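Local coordinates for protein ethylbenzene dehydrogenase beta-subunit (Aromatoleum aromaticum, PDB 2IVF) that serves as the iron-sulfur subunit of a three-chain enzyme, holding four iron-sulfur clusters and probably relaying electrons through them, at residues 105-108 / 109-113; 310-313 / 314-318. All coordinates share one frame; numbering follows the deposited sequence.

Contact 1: residues 105-108 / 109-113; sequences EGKG and QTVHF
Lys107 and Thr110 meet through one carbonyl oxygen, a small example of how a tight turn can be fastened twice at its closing residue. Lys107 O takes the backbone N of Thr110 at 3.0 Å and, more closely, the hydroxyl: Thr110 OG1 donates to Lys107 O at 2.6 Å. The hydroxyl arrives in the carbonyl plane, on a lone pair. A chi1 of 74°, which sets OG1 between its own backbone N and carbonyl carbon, brings the hydroxyl back to the turn's first residue. The side chain of Lys107 crosses that of Val111 at about a right angle, its CD resting 3.6 Å from Val111 CG1. The extended lysine chain carries NZ onward to a salt bridge with Glu101 of helix 99-104. Beyond the turn, Gln109 NE2 donates to Gly154 O of the alpha-subunit and Val111 O accepts from Trp929 NE1 of that same chain, so this surface loop is set into the subunit interface. Gly108, with positive phi (56°), followed by Gln109 in a near-helical conformation, gives the corner positions of a type II' beta turn spanning Lys107 to Thr110.

Contact 2: residues 310-313 / 314-318; sequences LAVL and HTERE. With PO4 (phosphate ion), chain P.
Ala311 O is gripped by two donors, both from Thr315 one helical turn further on: the backbone N at 2.9 Å, and the hydroxyl, whose OG1 lies 2.8 Å from Ala311 O. They reach it from opposite faces of the carbonyl plane, so the side chain adds a second bond to the ordinary i to i+4 pairing of helix 306-321. His314 shows a different use of the same spacing. Its ring leans back toward the preceding turn, where CD2 lies 2.9 Å from Leu310 O at an oblique approach, while ND1 faces the other way, toward a phosphate ion. The bond from His314 ND1 to phosphate O2 is nearly straight, 167°, but its modelled length of 2.4 Å is very short and should be taken with caution. Arg317 NH1 also donates to O2, at 3.0 Å and with a more bent geometry (137°). With CG anti to the backbone N (chi1 180°) and an extended chain, the arginine sets phosphate O4 over one face of its guanidinium. Its NE and NH2 bind Arg272 O and Asp293 of the alpha-subunit, which hold the group in place, and Arg321 gives the ion a further hydrogen bond. Elsewhere on the helix, Val312 and Glu316 run side by side, CG1 to CG 4.1 Å, against Trp254 and Leu328; the carboxylate turns to Ser326 and Asn319. Histidine and two arginines thus form an anion site along the helix, occupied by a phosphate probably taken from the crystallisation liquor; the bound anion, with Asp293 of the alpha-subunit, would probably balance the charge of Arg317 and Arg321.

How the contacts relate
Both contacts are local and both use a threonine whose amide and hydroxyl share one carbonyl, yet they do so in different settings. In contact 1 the carbonyl is three residues back and closes a turn in an irregular surface loop; in contact 2 it is four residues back and belongs to a regular, partly buried helix. Their centres lie 56 Å apart, and they hold no element in common. Each nevertheless reaches the alpha-subunit: the loop through several residues, backbone groups included, the helix through Arg317 alone. Charge separates them further, since 105-113 sends a lysine to a glutamate, whereas 310-318 gathers two arginines and a histidine round a phosphate.

Contact 1: residues 105-108 / 109-113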
loop_
_atom_site.group_PDB
_atom_site.type_symbol
_atom_site.label_atom_id
_atom_site.label_comp_id
_atom_site.label_asym_id
_atom_site.label_seq_id
_atom_site.Cartn_x
_atom_site.Cartn_y
_atom_site.Cartn_z
ATOM N N GLU B 105 17.425 11.199 19.979
ATOM C CA GLU B 105 17.703 12.478 20.621
ATOM C C GLU B 105 17.310 12.526 22.075
ATOM O O GLU B 105 17.467 13.552 22.732
ATOM C CB GLU B 105 17.149 13.648 19.792
ATOM C CG GLU B 105 18.087 13.972 18.614
ATOM C CD GLU B 105 17.607 15.107 17.734
ATOM O OE1 GLU B 105 16.727 15.875 18.169
ATOM O OE2 GLU B 105 18.113 15.225 16.589
ATOM N N GLY B 106 16.905 11.398 22.629
ATOM C CA GLY B 106 16.600 11.336 24.051
ATOM C C GLY B 106 15.341 12.130 24.429
ATOM O O GLY B 106 15.182 12.539 25.595
ATOM N N LYS B 107 14.452 12.335 23.458
ATOM C CA LYS B 107 13.232 13.115 23.661
ATOM C C LYS B 107 12.048 12.238 24.049
ATOM O O LYS B 107 10.950 12.749 24.318
ATOM C CB LYS B 107 12.908 13.958 22.408
ATOM C CG LYS B 107 13.947 15.035 22.118
ATOM C CD LYS B 107 13.547 15.832 20.862
ATOM C CE LYS B 107 14.308 17.149 20.736
ATOM N NZ LYS B 107 13.685 17.973 19.606
ATOM N N GLY B 108 12.267 10.920 24.118
ATOM C CA GLY B 108 11.232 10.001 24.555
ATOM C C GLY B 108 9.972 10.117 23.723
ATOM O O GLY B 108 10.036 10.298 22.484
ATOM N N GLN B 109 8.821 10.096 24.399
ATOM C CA GLN B 109 7.538 10.223 23.712
ATOM C C GLN B 109 7.085 11.682 23.503
ATOM O O GLN B 109 5.957 11.910 23.090
ATOM C CB GLN B 109 6.457 9.446 24.472
ATOM C CG GLN B 109 6.570 7.938 24.333
ATOM C CD GLN B 109 7.838 7.411 24.952
ATOM O OE1 GLN B 109 8.036 7.544 26.138
ATOM N NE2 GLN B 109 8.708 6.818 24.140
ATOM N N THR B 110 7.963 12.641 23.734
ATOM C CA THR B 110 7.615 14.061 23.590
ATOM C C THR B 110 7.645 14.541 22.162
ATOM O O THR B 110 7.283 15.685 21.886
ATOM C CB THR B 110 8.498 14.960 24.445
ATOM O OG1 THR B 110 9.823 15.073 23.889
ATOM C CG2 THR B 110 8.512 14.430 25.875
ATOM N N VAL B 111 8.109 13.672 21.263
ATOM C CA VAL B 111 8.125 13.962 19.863
ATOM C C VAL B 111 7.653 12.683 19.186
ATOM O O VAL B 111 7.683 11.617 19.775
ATOM C CB VAL B 111 9.537 14.387 19.403
ATOM C CG1 VAL B 111 10.036 15.605 20.247
ATOM C CG2 VAL B 111 10.551 13.213 19.519
ATOM N N HIS B 112 7.169 12.797 17.965
ATOM C CA HIS B 112 6.735 11.626 17.209
ATOM C C HIS B 112 7.145 11.851 15.810
ATOM O O HIS B 112 7.521 12.943 15.451
ATOM C CB HIS B 112 5.199 11.427 17.296
ATOM C CG HIS B 112 4.410 12.612 16.846
ATOM N ND1 HIS B 112 3.728 12.648 15.642
ATOM C CD2 HIS B 112 4.187 13.804 17.442
ATOM C CE1 HIS B 112 3.118 13.812 15.522
ATOM N NE2 HIS B 112 3.398 14.538 16.593
ATOM N N PHE B 113 7.082 10.797 15.017
ATOM C CA PHE B 113 7.445 10.828 13.618
ATOM C C PHE B 113 6.379 11.545 12.804
ATOM O O PHE B 113 5.214 11.153 12.829
ATOM C CB PHE B 113 7.603 9.365 13.107
ATOM C CG PHE B 113 8.193 9.278 11.736
ATOM C CD1 PHE B 113 9.566 9.442 11.556
ATOM C CD2 PHE B 113 7.390 9.098 10.631
ATOM C CE1 PHE B 113 10.104 9.359 10.303
ATOM C CE2 PHE B 113 7.933 9.042 9.356
ATOM C CZ PHE B 113 9.303 9.177 9.197
#

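Contact 2: residues 310-313 / 314-318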
loop_
_atom_site.group_PDB
_atom_site.type_symbol
_atom_site.label_atom_id
_atom_site.label_comp_id
_atom_site.label_asym_id
_atom_site.label_seq_id
_atom_site.Cartn_x
_atom_site.Cartn_y
_atom_site.Cartn_z
ATOM N N LEU B 310 -20.303 5.231 -21.750
ATOM C CA LEU B 310 -20.774 4.384 -20.672
ATOM C C LEU B 310 -21.739 3.357 -21.230
ATOM O O LEU B 310 -21.732 2.172 -20.830
ATOM C CB LEU B 310 -21.404 5.236 -19.545
ATOM C CG LEU B 310 -20.428 6.162 -18.801
ATOM C CD1 LEU B 310 -21.200 7.037 -17.789
ATOM C CD2 LEU B 310 -19.289 5.393 -18.104
ATOM N N ALA B 311 -22.568 3.787 -22.183
ATOM C CA ALA B 311 -23.542 2.898 -22.772
ATOM C C ALA B 311 -22.856 1.748 -23.566
ATOM O O ALA B 311 -23.310 0.606 -23.525
ATOM C CB ALA B 311 -24.507 3.676 -23.630
ATOM N N VAL B 312 -21.778 2.096 -24.271
ATOM C CA VAL B 312 -20.972 1.148 -25.057
ATOM C C VAL B 312 -20.325 0.162 -24.068
ATOM O O VAL B 312 -20.334 -1.043 -24.300
ATOM C CB VAL B 312 -19.921 1.892 -25.876
ATOM C CG1 VAL B 312 -18.886 0.907 -26.556
ATOM C CG2 VAL B 312 -20.587 2.767 -26.921
ATOM N N LEU B 313 -19.733 0.666 -22.991
ATOM C CA LEU B 313 -19.098 -0.203 -22.014
ATOM C C LEU B 313 -20.099 -1.206 -21.463
ATOM O O LEU B 313 -19.791 -2.387 -21.341
ATOM C CB LEU B 313 -18.498 0.574 -20.865
ATOM C CG LEU B 313 -17.269 1.436 -21.211
ATOM C CD1 LEU B 313 -16.918 2.361 -20.098
ATOM C CD2 LEU B 313 -16.072 0.529 -21.552
ATOM N N HIS B 314 -21.285 -0.731 -21.125
ATOM C CA HIS B 314 -22.280 -1.625 -20.553
ATOM C C HIS B 314 -22.766 -2.596 -21.585
ATOM O O HIS B 314 -22.942 -3.763 -21.270
ATOM C CB HIS B 314 -23.378 -0.829 -19.877
ATOM C CG HIS B 314 -22.928 -0.190 -18.598
ATOM N ND1 HIS B 314 -22.639 -0.926 -17.457
ATOM C CD2 HIS B 314 -22.638 1.097 -18.293
ATOM C CE1 HIS B 314 -22.234 -0.110 -16.500
ATOM N NE2 HIS B 314 -22.210 1.122 -16.985
ATOM N N THR B 315 -22.940 -2.152 -22.842
ATOM C CA THR B 315 -23.435 -3.038 -23.875
ATOM C C THR B 315 -22.406 -4.142 -24.128
ATOM O O THR B 315 -22.731 -5.342 -24.198
ATOM C CB THR B 315 -23.726 -2.275 -25.161
ATOM O OG1 THR B 315 -24.783 -1.372 -24.869
ATOM C CG2 THR B 315 -24.211 -3.185 -26.275
ATOM N N GLU B 316 -21.162 -3.734 -24.257
ATOM C CA GLU B 316 -20.104 -4.669 -24.633
ATOM C C GLU B 316 -19.880 -5.656 -23.513
ATOM O O GLU B 316 -19.646 -6.848 -23.753
ATOM C CB GLU B 316 -18.841 -3.920 -24.982
ATOM C CG GLU B 316 -18.926 -3.225 -26.357
ATOM C CD GLU B 316 -19.410 -4.137 -27.465
ATOM O OE1 GLU B 316 -18.979 -5.290 -27.528
ATOM O OE2 GLU B 316 -20.233 -3.698 -28.295
ATOM N N ARG B 317 -19.949 -5.170 -22.292
ATOM C CA ARG B 317 -19.846 -6.041 -21.154
ATOM C C ARG B 317 -20.969 -7.078 -21.171
ATOM O O ARG B 317 -20.736 -8.252 -20.945
ATOM C CB ARG B 317 -19.890 -5.203 -19.908
ATOM C CG ARG B 317 -19.803 -5.990 -18.677
ATOM C CD ARG B 317 -19.679 -5.077 -17.473
ATOM N NE ARG B 317 -19.690 -5.886 -16.271
ATOM C CZ ARG B 317 -20.204 -5.500 -15.117
ATOM N NH1 ARG B 317 -20.862 -4.346 -15.002
ATOM N NH2 ARG B 317 -20.099 -6.315 -14.086
ATOM N N GLU B 318 -22.183 -6.658 -21.497
ATOM C CA GLU B 318 -23.276 -7.592 -21.683
ATOM C C GLU B 318 -23.050 -8.580 -22.830
ATOM O O GLU B 318 -23.386 -9.754 -22.701
ATOM C CB GLU B 318 -24.604 -6.864 -21.888
ATOM C CG GLU B 318 -25.751 -7.804 -22.173
ATOM C CD GLU B 318 -26.008 -8.847 -21.101
ATOM O OE1 GLU B 318 -25.710 -8.597 -19.909
ATOM O OE2 GLU B 318 -26.548 -9.926 -21.471
HETATM P P PO4 P . -23.696 -4.227 -17.649
HETATM O O1 PO4 P . -23.372 -4.838 -19.010
HETATM O O2 PO4 P . -22.514 -3.337 -17.242
HETATM O O3 PO4 P . -24.973 -3.399 -17.712
HETATM O O4 PO4 P . -23.867 -5.343 -16.641
#